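Local coordinates for protein transmembrane oligosaccharyl transferase, putative (Archaeoglobus fulgidus, PDB 3VGP) that probably belongs to the AglB-type oligosaccharyl transferase membrane proteins, represented here by a C-terminal globular domain, at residues Thr91-Phe105 with Ile124-Met138. The protein carries 1 engineered substitution. Sequence-based numbering, arbitrary orientation.
Sequences TADEITMKDANNTKF and ILNFFNHTVLYRLHM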
ATOM      1  N   THR A  91       4.663  -2.320   0.202  1.00 15.25           N
ATOM      2  CA  THR A  91       4.663  -2.842  -1.163  1.00 15.80           C
ATOM      3  C   THR A  91       5.300  -4.231  -1.172  1.00 17.18           C
ATOM      4  O   THR A  91       5.826  -4.686  -0.159  1.00 17.19           O
ATOM      5  CB  THR A  91       5.449  -1.921  -2.137  1.00 15.78           C
ATOM      6  OG1 THR A  91       6.837  -1.890  -1.774  1.00 16.89           O
ATOM      7  CG2 THR A  91       4.888  -0.496  -2.089  1.00 17.10           C
ATOM      8  N   ALA A  92       5.224  -4.908  -2.314  1.00 16.22           N
ATOM      9  CA  ALA A  92       5.802  -6.243  -2.469  1.00 16.83           C
ATOM     10  C   ALA A  92       5.874  -6.526  -3.961  1.00 16.63           C
ATOM     11  O   ALA A  92       5.182  -5.882  -4.749  1.00 16.32           O
ATOM     12  CB  ALA A  92       4.932  -7.288  -1.774  1.00 16.90           C
ATOM     13  N   ASP A  93       6.697  -7.489  -4.365  1.00 15.08           N
ATOM     14  CA  ASP A  93       6.816  -7.783  -5.792  1.00 17.27           C
ATOM     15  C   ASP A  93       5.468  -8.103  -6.424  1.00 16.11           C
ATOM     16  O   ASP A  93       5.201  -7.709  -7.563  1.00 16.67           O
ATOM     17  CB  ASP A  93       7.760  -8.968  -6.044  1.00 19.50           C
ATOM     18  CG  ASP A  93       9.216  -8.626  -5.808  1.00 22.76           C
ATOM     19  OD1 ASP A  93       9.562  -7.427  -5.793  1.00 23.91           O
ATOM     20  OD2 ASP A  93      10.026  -9.572  -5.657  1.00 23.35           O
ATOM     21  N   GLU A  94       4.618  -8.805  -5.682  1.00 18.50           N
ATOM     22  CA  GLU A  94       3.306  -9.212  -6.189  1.00 19.31           C
ATOM     23  C   GLU A  94       2.410  -8.109  -6.749  1.00 20.89           C
ATOM     24  O   GLU A  94       1.602  -8.374  -7.634  1.00 20.01           O
ATOM     25  CB  GLU A  94       2.527  -9.981  -5.113  1.00 22.72           C
ATOM     26  CG  GLU A  94       2.168  -9.155  -3.883  1.00 27.37           C
ATOM     27  CD  GLU A  94       1.232  -9.886  -2.935  1.00 30.66           C
ATOM     28  OE1 GLU A  94       0.864  -9.301  -1.892  1.00 30.08           O
ATOM     29  OE2 GLU A  94       0.859 -11.043  -3.236  1.00 29.24           O
ATOM     30  N   ILE A  95       2.518  -6.884  -6.242  1.00 21.09           N
ATOM     31  CA  ILE A  95       1.661  -5.824  -6.766  1.00 18.89           C
ATOM     32  C   ILE A  95       2.321  -4.998  -7.860  1.00 19.95           C
ATOM     33  O   ILE A  95       1.778  -3.981  -8.302  1.00 20.50           O
ATOM     34  CB  ILE A  95       1.138  -4.881  -5.636  1.00 18.03           C
ATOM     35  CG1 ILE A  95       2.293  -4.153  -4.945  1.00 16.92           C
ATOM     36  CG2 ILE A  95       0.373  -5.692  -4.611  1.00 19.66           C
ATOM     37  CD1 ILE A  95       1.811  -3.077  -3.976  1.00 16.08           C
ATOM     38  N   THR A  96       3.490  -5.449  -8.313  1.00 19.83           N
ATOM     39  CA  THR A  96       4.223  -4.755  -9.365  1.00 20.47           C
ATOM     40  C   THR A  96       4.183  -5.584 -10.643  1.00 19.75           C
ATOM     41  O   THR A  96       3.641  -6.690 -10.658  1.00 21.92           O
ATOM     42  CB  THR A  96       5.696  -4.546  -8.981  1.00 20.39           C
ATOM     43  OG1 THR A  96       6.416  -5.778  -9.135  1.00 20.70           O
ATOM     44  CG2 THR A  96       5.797  -4.080  -7.527  1.00 20.30           C
HETATM   45  N   MSE A  97       4.761  -5.048 -11.712  1.00 21.18           N
HETATM   46  CA  MSE A  97       4.776  -5.749 -12.990  1.00 23.17           C
HETATM   47  C   MSE A  97       6.037  -6.580 -13.203  1.00 24.74           C
HETATM   48  O   MSE A  97       6.461  -6.797 -14.336  1.00 26.25           O
HETATM   49  CB  MSE A  97       4.599  -4.754 -14.139  1.00 25.04           C
HETATM   50  CG  MSE A  97       3.175  -4.211 -14.267  1.00 25.95           C
HETATM   51 SE   MSE A  97       1.841  -5.588 -14.588  1.00 37.88          SE
HETATM   52  CE  MSE A  97       2.268  -5.982 -16.427  1.00 31.02           C
ATOM     53  N   LYS A  98       6.630  -7.049 -12.109  1.00 26.17           N
ATOM     54  CA  LYS A  98       7.834  -7.872 -12.188  1.00 28.13           C
ATOM     55  C   LYS A  98       7.549  -9.090 -13.065  1.00 28.75           C
ATOM     56  O   LYS A  98       8.351  -9.456 -13.926  1.00 29.61           O
ATOM     57  CB  LYS A  98       8.253  -8.316 -10.783  1.00 29.81           C
ATOM     58  CG  LYS A  98       9.450  -9.259 -10.733  1.00 32.98           C
ATOM     59  CD  LYS A  98       9.856  -9.533  -9.286  1.00 34.60           C
ATOM     60  CE  LYS A  98      11.033 -10.503  -9.187  1.00 37.15           C
ATOM     61  NZ  LYS A  98      10.672 -11.901  -9.554  1.00 38.60           N
ATOM     62  N   ASP A  99       6.393  -9.706 -12.842  1.00 27.47           N
ATOM     63  CA  ASP A  99       5.979 -10.874 -13.608  1.00 28.24           C
ATOM     64  C   ASP A  99       4.575 -10.603 -14.137  1.00 25.87           C
ATOM     65  O   ASP A  99       3.613 -10.591 -13.373  1.00 23.96           O
ATOM     66  CB  ASP A  99       5.951 -12.111 -12.711  1.00 31.15           C
ATOM     67  CG  ASP A  99       5.705 -13.392 -13.491  1.00 34.04           C
ATOM     68  OD1 ASP A  99       4.973 -13.351 -14.502  1.00 36.93           O
ATOM     69  OD2 ASP A  99       6.236 -14.444 -13.081  1.00 35.89           O
ATOM     70  N   ALA A 100       4.461 -10.384 -15.441  1.00 26.12           N
ATOM     71  CA  ALA A 100       3.167 -10.097 -16.052  1.00 26.48           C
ATOM     72  C   ALA A 100       2.156 -11.223 -15.852  1.00 26.82           C
ATOM     73  O   ALA A 100       0.948 -10.991 -15.914  1.00 25.43           O
ATOM     74  CB  ALA A 100       3.344  -9.815 -17.542  1.00 28.00           C
ATOM     75  N   ASN A 101       2.651 -12.435 -15.612  1.00 27.47           N
ATOM     76  CA  ASN A 101       1.782 -13.595 -15.413  1.00 28.87           C
ATOM     77  C   ASN A 101       1.522 -13.928 -13.949  1.00 28.23           C
ATOM     78  O   ASN A 101       0.854 -14.914 -13.640  1.00 28.90           O
ATOM     79  CB  ASN A 101       2.363 -14.822 -16.119  1.00 32.18           C
ATOM     80  CG  ASN A 101       2.187 -14.766 -17.626  1.00 35.17           C
ATOM     81  OD1 ASN A 101       2.680 -15.629 -18.352  1.00 39.58           O
ATOM     82  ND2 ASN A 101       1.476 -13.752 -18.103  1.00 36.68           N
ATOM     83  N   ASN A 102       2.059 -13.107 -13.052  1.00 25.87           N
ATOM     84  CA  ASN A 102       1.870 -13.293 -11.619  1.00 24.53           C
ATOM     85  C   ASN A 102       1.903 -11.912 -10.992  1.00 23.89           C
ATOM     86  O   ASN A 102       2.884 -11.519 -10.355  1.00 21.82           O
ATOM     87  CB  ASN A 102       2.973 -14.172 -11.024  1.00 25.66           C
ATOM     88  CG  ASN A 102       2.835 -14.332  -9.522  1.00 27.04           C
ATOM     89  OD1 ASN A 102       1.738 -14.212  -8.974  1.00 27.18           O
ATOM     90  ND2 ASN A 102       3.943 -14.615  -8.847  1.00 29.98           N
ATOM     91  N   THR A 103       0.815 -11.175 -11.183  1.00 21.79           N
ATOM     92  CA  THR A 103       0.733  -9.815 -10.678  1.00 19.58           C
ATOM     93  C   THR A 103      -0.677  -9.397 -10.281  1.00 20.08           C
ATOM     94  O   THR A 103      -1.664  -9.839 -10.867  1.00 21.03           O
ATOM     95  CB  THR A 103       1.242  -8.825 -11.737  1.00 19.07           C
ATOM     96  OG1 THR A 103       1.058  -7.486 -11.265  1.00 18.76           O
ATOM     97  CG2 THR A 103       0.469  -8.996 -13.040  1.00 18.82           C
ATOM     98  N   LYS A 104      -0.755  -8.535  -9.272  1.00 19.64           N
ATOM     99  CA  LYS A 104      -2.029  -8.021  -8.796  1.00 18.31           C
ATOM    100  C   LYS A 104      -2.195  -6.584  -9.273  1.00 18.71           C
ATOM    101  O   LYS A 104      -3.201  -5.946  -8.982  1.00 19.47           O
ATOM    102  CB  LYS A 104      -2.081  -8.065  -7.262  1.00 19.35           C
ATOM    103  CG  LYS A 104      -2.154  -9.470  -6.687  1.00 21.65           C
ATOM    104  CD  LYS A 104      -2.066  -9.470  -5.160  1.00 21.41           C
ATOM    105  CE  LYS A 104      -2.126 -10.896  -4.625  1.00 26.29           C
ATOM    106  NZ  LYS A 104      -2.048 -10.960  -3.142  1.00 26.83           N
ATOM    107  N   PHE A 105      -1.209  -6.069 -10.007  1.00 18.77           N
ATOM    108  CA  PHE A 105      -1.304  -4.692 -10.482  1.00 17.76           C
ATOM    109  C   PHE A 105      -2.513  -4.473 -11.395  1.00 17.06           C
ATOM    110  O   PHE A 105      -3.157  -3.428 -11.330  1.00 17.72           O
ATOM    111  CB  PHE A 105      -0.013  -4.257 -11.181  1.00 16.49           C
ATOM    112  CG  PHE A 105       0.034  -2.783 -11.476  1.00 16.13           C
ATOM    113  CD1 PHE A 105      -0.047  -2.320 -12.784  1.00 16.71           C
ATOM    114  CD2 PHE A 105       0.092  -1.856 -10.438  1.00 16.42           C
ATOM    115  CE1 PHE A 105      -0.074  -0.953 -13.055  1.00 17.58           C
ATOM    116  CE2 PHE A 105       0.062  -0.486 -10.701  1.00 15.46           C
ATOM    117  CZ  PHE A 105      -0.022  -0.038 -12.015  1.00 16.52           C
ATOM    118  N   ILE A 124       0.416  -1.641 -20.112  1.00 23.80           N
ATOM    119  CA  ILE A 124       0.272  -1.790 -18.666  1.00 23.18           C
ATOM    120  C   ILE A 124       1.625  -1.582 -17.991  1.00 22.79           C
ATOM    121  O   ILE A 124       1.713  -0.969 -16.930  1.00 21.61           O
ATOM    122  CB  ILE A 124      -0.256  -3.191 -18.284  1.00 24.27           C
ATOM    123  CG1 ILE A 124      -1.644  -3.405 -18.890  1.00 26.61           C
ATOM    124  CG2 ILE A 124      -0.316  -3.333 -16.766  1.00 24.89           C
ATOM    125  CD1 ILE A 124      -2.148  -4.822 -18.767  1.00 28.25           C
ATOM    126  N   LEU A 125       2.680  -2.108 -18.606  1.00 22.05           N
ATOM    127  CA  LEU A 125       4.021  -1.960 -18.057  1.00 21.99           C
ATOM    128  C   LEU A 125       4.426  -0.495 -18.077  1.00 22.54           C
ATOM    129  O   LEU A 125       4.968   0.026 -17.104  1.00 21.48           O
ATOM    130  CB  LEU A 125       5.027  -2.789 -18.866  1.00 21.65           C
ATOM    131  CG  LEU A 125       6.496  -2.614 -18.462  1.00 22.41           C
ATOM    132  CD1 LEU A 125       6.655  -2.850 -16.966  1.00 21.29           C
ATOM    133  CD2 LEU A 125       7.373  -3.570 -19.262  1.00 23.15           C
ATOM    134  N   ASN A 126       4.152   0.177 -19.191  1.00 22.97           N
ATOM    135  CA  ASN A 126       4.489   1.584 -19.320  1.00 22.99           C
ATOM    136  C   ASN A 126       3.718   2.411 -18.287  1.00 21.78           C
ATOM    137  O   ASN A 126       4.267   3.332 -17.681  1.00 23.55           O
ATOM    138  CB  ASN A 126       4.177   2.071 -20.737  1.00 24.91           C
ATOM    139  CG  ASN A 126       4.628   3.493 -20.969  1.00 27.05           C
ATOM    140  OD1 ASN A 126       5.793   3.827 -20.750  1.00 29.50           O
ATOM    141  ND2 ASN A 126       3.708   4.341 -21.414  1.00 28.58           N
ATOM    142  N   PHE A 127       2.446   2.076 -18.085  1.00 20.26           N
ATOM    143  CA  PHE A 127       1.623   2.784 -17.110  1.00 20.02           C
ATOM    144  C   PHE A 127       2.271   2.597 -15.743  1.00 19.54           C
ATOM    145  O   PHE A 127       2.528   3.562 -15.026  1.00 19.95           O
ATOM    146  CB  PHE A 127       0.203   2.205 -17.071  1.00 21.38           C
ATOM    147  CG  PHE A 127      -0.734   2.952 -16.162  1.00 23.87           C
ATOM    148  CD1 PHE A 127      -1.446   4.055 -16.628  1.00 25.12           C
ATOM    149  CD2 PHE A 127      -0.893   2.566 -14.834  1.00 24.54           C
ATOM    150  CE1 PHE A 127      -2.301   4.762 -15.784  1.00 26.30           C
ATOM    151  CE2 PHE A 127      -1.744   3.266 -13.981  1.00 25.28           C
ATOM    152  CZ  PHE A 127      -2.451   4.367 -14.458  1.00 27.69           C
ATOM    153  N   PHE A 128       2.530   1.342 -15.392  1.00 18.64           N
ATOM    154  CA  PHE A 128       3.147   1.016 -14.110  1.00 19.42           C
ATOM    155  C   PHE A 128       4.435   1.804 -13.855  1.00 19.11           C
ATOM    156  O   PHE A 128       4.636   2.344 -12.768  1.00 17.92           O
ATOM    157  CB  PHE A 128       3.462  -0.482 -14.036  1.00 16.85           C
ATOM    158  CG  PHE A 128       4.215  -0.872 -12.801  1.00 16.80           C
ATOM    159  CD1 PHE A 128       3.559  -0.986 -11.580  1.00 16.16           C
ATOM    160  CD2 PHE A 128       5.596  -1.046 -12.838  1.00 18.77           C
ATOM    161  CE1 PHE A 128       4.263  -1.261 -10.418  1.00 18.01           C
ATOM    162  CE2 PHE A 128       6.308  -1.318 -11.674  1.00 19.80           C
ATOM    163  CZ  PHE A 128       5.637  -1.423 -10.462  1.00 19.35           C
ATOM    164  N   ASN A 129       5.306   1.881 -14.856  1.00 18.85           N
ATOM    165  CA  ASN A 129       6.571   2.588 -14.681  1.00 21.43           C
ATOM    166  C   ASN A 129       6.470   4.080 -14.368  1.00 21.83           C
ATOM    167  O   ASN A 129       7.451   4.683 -13.930  1.00 23.17           O
ATOM    168  CB  ASN A 129       7.472   2.384 -15.901  1.00 20.73           C
ATOM    169  CG  ASN A 129       7.909   0.940 -16.068  1.00 20.57           C
ATOM    170  OD1 ASN A 129       7.983   0.181 -15.099  1.00 21.81           O
ATOM    171  ND2 ASN A 129       8.222   0.558 -17.298  1.00 22.63           N
ATOM    172  N   HIS A 130       5.305   4.682 -14.586  1.00 21.81           N
ATOM    173  CA  HIS A 130       5.150   6.103 -14.287  1.00 23.37           C
ATOM    174  C   HIS A 130       4.374   6.362 -13.001  1.00 21.93           C
ATOM    175  O   HIS A 130       4.064   7.508 -12.683  1.00 24.13           O
ATOM    176  CB  HIS A 130       4.453   6.831 -15.440  1.00 26.51           C
ATOM    177  CG  HIS A 130       5.277   6.919 -16.687  1.00 31.06           C
ATOM    178  ND1 HIS A 130       5.444   5.856 -17.547  1.00 31.46           N
ATOM    179  CD2 HIS A 130       5.988   7.945 -17.214  1.00 33.71           C
ATOM    180  CE1 HIS A 130       6.220   6.222 -18.552  1.00 35.16           C
ATOM    181  NE2 HIS A 130       6.565   7.484 -18.374  1.00 34.36           N
ATOM    182  N   THR A 131       4.074   5.303 -12.254  1.00 20.03           N
ATOM    183  CA  THR A 131       3.302   5.447 -11.017  1.00 18.89           C
ATOM    184  C   THR A 131       4.164   5.679  -9.787  1.00 17.94           C
ATOM    185  O   THR A 131       5.378   5.480  -9.810  1.00 17.69           O
ATOM    186  CB  THR A 131       2.466   4.190 -10.721  1.00 15.91           C
ATOM    187  OG1 THR A 131       3.348   3.087 -10.463  1.00 15.83           O
ATOM    188  CG2 THR A 131       1.568   3.849 -11.899  1.00 19.42           C
ATOM    189  N   VAL A 132       3.516   6.097  -8.706  1.00 16.74           N
ATOM    190  CA  VAL A 132       4.207   6.313  -7.447  1.00 16.80           C
ATOM    191  C   VAL A 132       4.655   4.942  -6.934  1.00 17.01           C
ATOM    192  O   VAL A 132       5.704   4.820  -6.295  1.00 17.33           O
ATOM    193  CB  VAL A 132       3.277   6.999  -6.423  1.00 15.11           C
ATOM    194  CG1 VAL A 132       3.831   6.841  -5.013  1.00 19.76           C
ATOM    195  CG2 VAL A 132       3.149   8.481  -6.766  1.00 17.48           C
ATOM    196  N   LEU A 133       3.868   3.906  -7.228  1.00 16.17           N
ATOM    197  CA  LEU A 133       4.227   2.553  -6.807  1.00 15.42           C
ATOM    198  C   LEU A 133       5.584   2.176  -7.395  1.00 16.42           C
ATOM    199  O   LEU A 133       6.405   1.535  -6.729  1.00 15.72           O
ATOM    200  CB  LEU A 133       3.163   1.537  -7.253  1.00 15.30           C
ATOM    201  CG  LEU A 133       3.474   0.048  -7.040  1.00 15.73           C
ATOM    202  CD1 LEU A 133       3.924  -0.233  -5.603  1.00 17.09           C
ATOM    203  CD2 LEU A 133       2.233  -0.766  -7.374  1.00 16.01           C
ATOM    204  N   TYR A 134       5.825   2.567  -8.644  1.00 15.69           N
ATOM    205  CA  TYR A 134       7.110   2.261  -9.266  1.00 17.46           C
ATOM    206  C   TYR A 134       8.206   2.972  -8.477  1.00 17.33           C
ATOM    207  O   TYR A 134       9.226   2.375  -8.124  1.00 19.83           O
ATOM    208  CB  TYR A 134       7.147   2.745 -10.722  1.00 18.02           C
ATOM    209  CG  TYR A 134       8.514   2.597 -11.362  1.00 19.65           C
ATOM    210  CD1 TYR A 134       8.850   1.450 -12.085  1.00 20.77           C
ATOM    211  CD2 TYR A 134       9.484   3.585 -11.206  1.00 21.22           C
ATOM    212  CE1 TYR A 134      10.123   1.290 -12.635  1.00 22.96           C
ATOM    213  CE2 TYR A 134      10.761   3.437 -11.750  1.00 23.89           C
ATOM    214  CZ  TYR A 134      11.070   2.287 -12.463  1.00 23.58           C
ATOM    215  OH  TYR A 134      12.325   2.142 -13.009  1.00 29.12           O
ATOM    216  N   ARG A 135       7.993   4.253  -8.199  1.00 17.38           N
ATOM    217  CA  ARG A 135       8.974   5.035  -7.460  1.00 19.22           C
ATOM    218  C   ARG A 135       9.199   4.523  -6.046  1.00 18.28           C
ATOM    219  O   ARG A 135      10.252   4.758  -5.459  1.00 16.32           O
ATOM    220  CB  ARG A 135       8.573   6.508  -7.454  1.00 21.80           C
ATOM    221  CG  ARG A 135       9.082   7.250  -8.684  1.00 26.43           C
ATOM    222  CD  ARG A 135       8.354   8.554  -8.880  1.00 30.23           C
ATOM    223  NE  ARG A 135       7.043   8.337  -9.479  1.00 34.85           N
ATOM    224  CZ  ARG A 135       6.121   9.282  -9.613  1.00 34.78           C
ATOM    225  NH1 ARG A 135       6.365  10.514  -9.186  1.00 37.34           N
ATOM    226  NH2 ARG A 135       4.960   8.994 -10.178  1.00 37.28           N
ATOM    227  N   LEU A 136       8.211   3.825  -5.495  1.00 15.75           N
ATOM    228  CA  LEU A 136       8.371   3.257  -4.163  1.00 15.83           C
ATOM    229  C   LEU A 136       9.156   1.951  -4.251  1.00 15.42           C
ATOM    230  O   LEU A 136      10.308   1.864  -3.819  1.00 17.17           O
ATOM    231  CB  LEU A 136       7.006   2.971  -3.513  1.00 15.64           C
ATOM    232  CG  LEU A 136       6.182   4.166  -3.029  1.00 15.91           C
ATOM    233  CD1 LEU A 136       4.762   3.738  -2.712  1.00 15.00           C
ATOM    234  CD2 LEU A 136       6.843   4.748  -1.789  1.00 14.38           C
ATOM    235  N   HIS A 137       8.535   0.941  -4.846  1.00 17.07           N
ATOM    236  CA  HIS A 137       9.135  -0.381  -4.934  1.00 17.15           C
ATOM    237  C   HIS A 137      10.360  -0.557  -5.827  1.00 17.99           C
ATOM    238  O   HIS A 137      11.306  -1.248  -5.443  1.00 20.47           O
ATOM    239  CB  HIS A 137       8.071  -1.394  -5.354  1.00 16.30           C
ATOM    240  CG  HIS A 137       8.389  -2.800  -4.961  1.00 14.97           C
ATOM    241  ND1 HIS A 137       8.215  -3.269  -3.677  1.00 16.34           N
ATOM    242  CD2 HIS A 137       8.882  -3.838  -5.678  1.00 16.42           C
ATOM    243  CE1 HIS A 137       8.585  -4.537  -3.620  1.00 18.17           C
ATOM    244  NE2 HIS A 137       8.993  -4.905  -4.821  1.00 18.32           N
HETATM  245  N   MSE A 138      10.344   0.039  -7.013  1.00 19.84           N
HETATM  246  CA  MSE A 138      11.469  -0.112  -7.936  1.00 22.96           C
HETATM  247  C   MSE A 138      12.661   0.779  -7.614  1.00 22.66           C
HETATM  248  O   MSE A 138      13.796   0.421  -7.923  1.00 24.84           O
HETATM  249  CB  MSE A 138      11.035   0.168  -9.380  1.00 26.69           C
HETATM  250  CG  MSE A 138       9.781  -0.551  -9.842  1.00 33.56           C
HETATM  251 SE   MSE A 138       9.641  -2.392  -9.334  1.00 44.43          SE
HETATM  252  CE  MSE A 138       8.012  -2.231  -8.363  1.00 43.33           C
TER
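F105 pushes its ring as a knob into the hole formed by I124, F127, F128 and L133, a closely packed, buried part of the contact. F128 meets it edge-to-face: the planes stand 83° apart, and F128 CD1 sits above the centre of the F105 ring, 3.6 Å from F105 CE2. F127 CD2 comes to the rim of the same ring, near its plane, while L133 CD2 approaches obliquely. With CG of F128 anti to the backbone N (chi1 175°), its ring reaches into the loop, where the backbone N of M97 lies over one face and T96 CB is 3.5 Å from F128 CZ. That N and the carbonyl O of I95, 3.4 Å from L133 CD2, are buried without a hydrogen-bonding partner.

The loop 91-105 leaves strand 88-91 of the mixed sheet and leads into helix 105-111, so the contact fastens this strand-to-helix connection against helices 121-129 and 132-138. At the strand end the contact turns polar. H137 is held at both ring nitrogens by partners near its plane: T91 OG1 is 2.7 Å from H137 ND1, and H137 NE2 donates to D93 OD1 at 2.8 Å, a nearly straight bond (165°). The D93 carboxylate stands almost perpendicular to the imidazole and receives the bond on its anti side. These two anchors fix the rotation of the ring. T96 OG1 accepts from K98 N in an ST turn and donates to D93 O, in the carbonyl plane on a lone pair.

Partly exposed selenomethionine M97 lines the side of this core, folding back at chi2 and chi3 to lay CE 3.7 Å from I124 CG2. The solvent side is looser: exposed L125 adds just a methyl contact, CD1 to M97 CB at 4.0 Å.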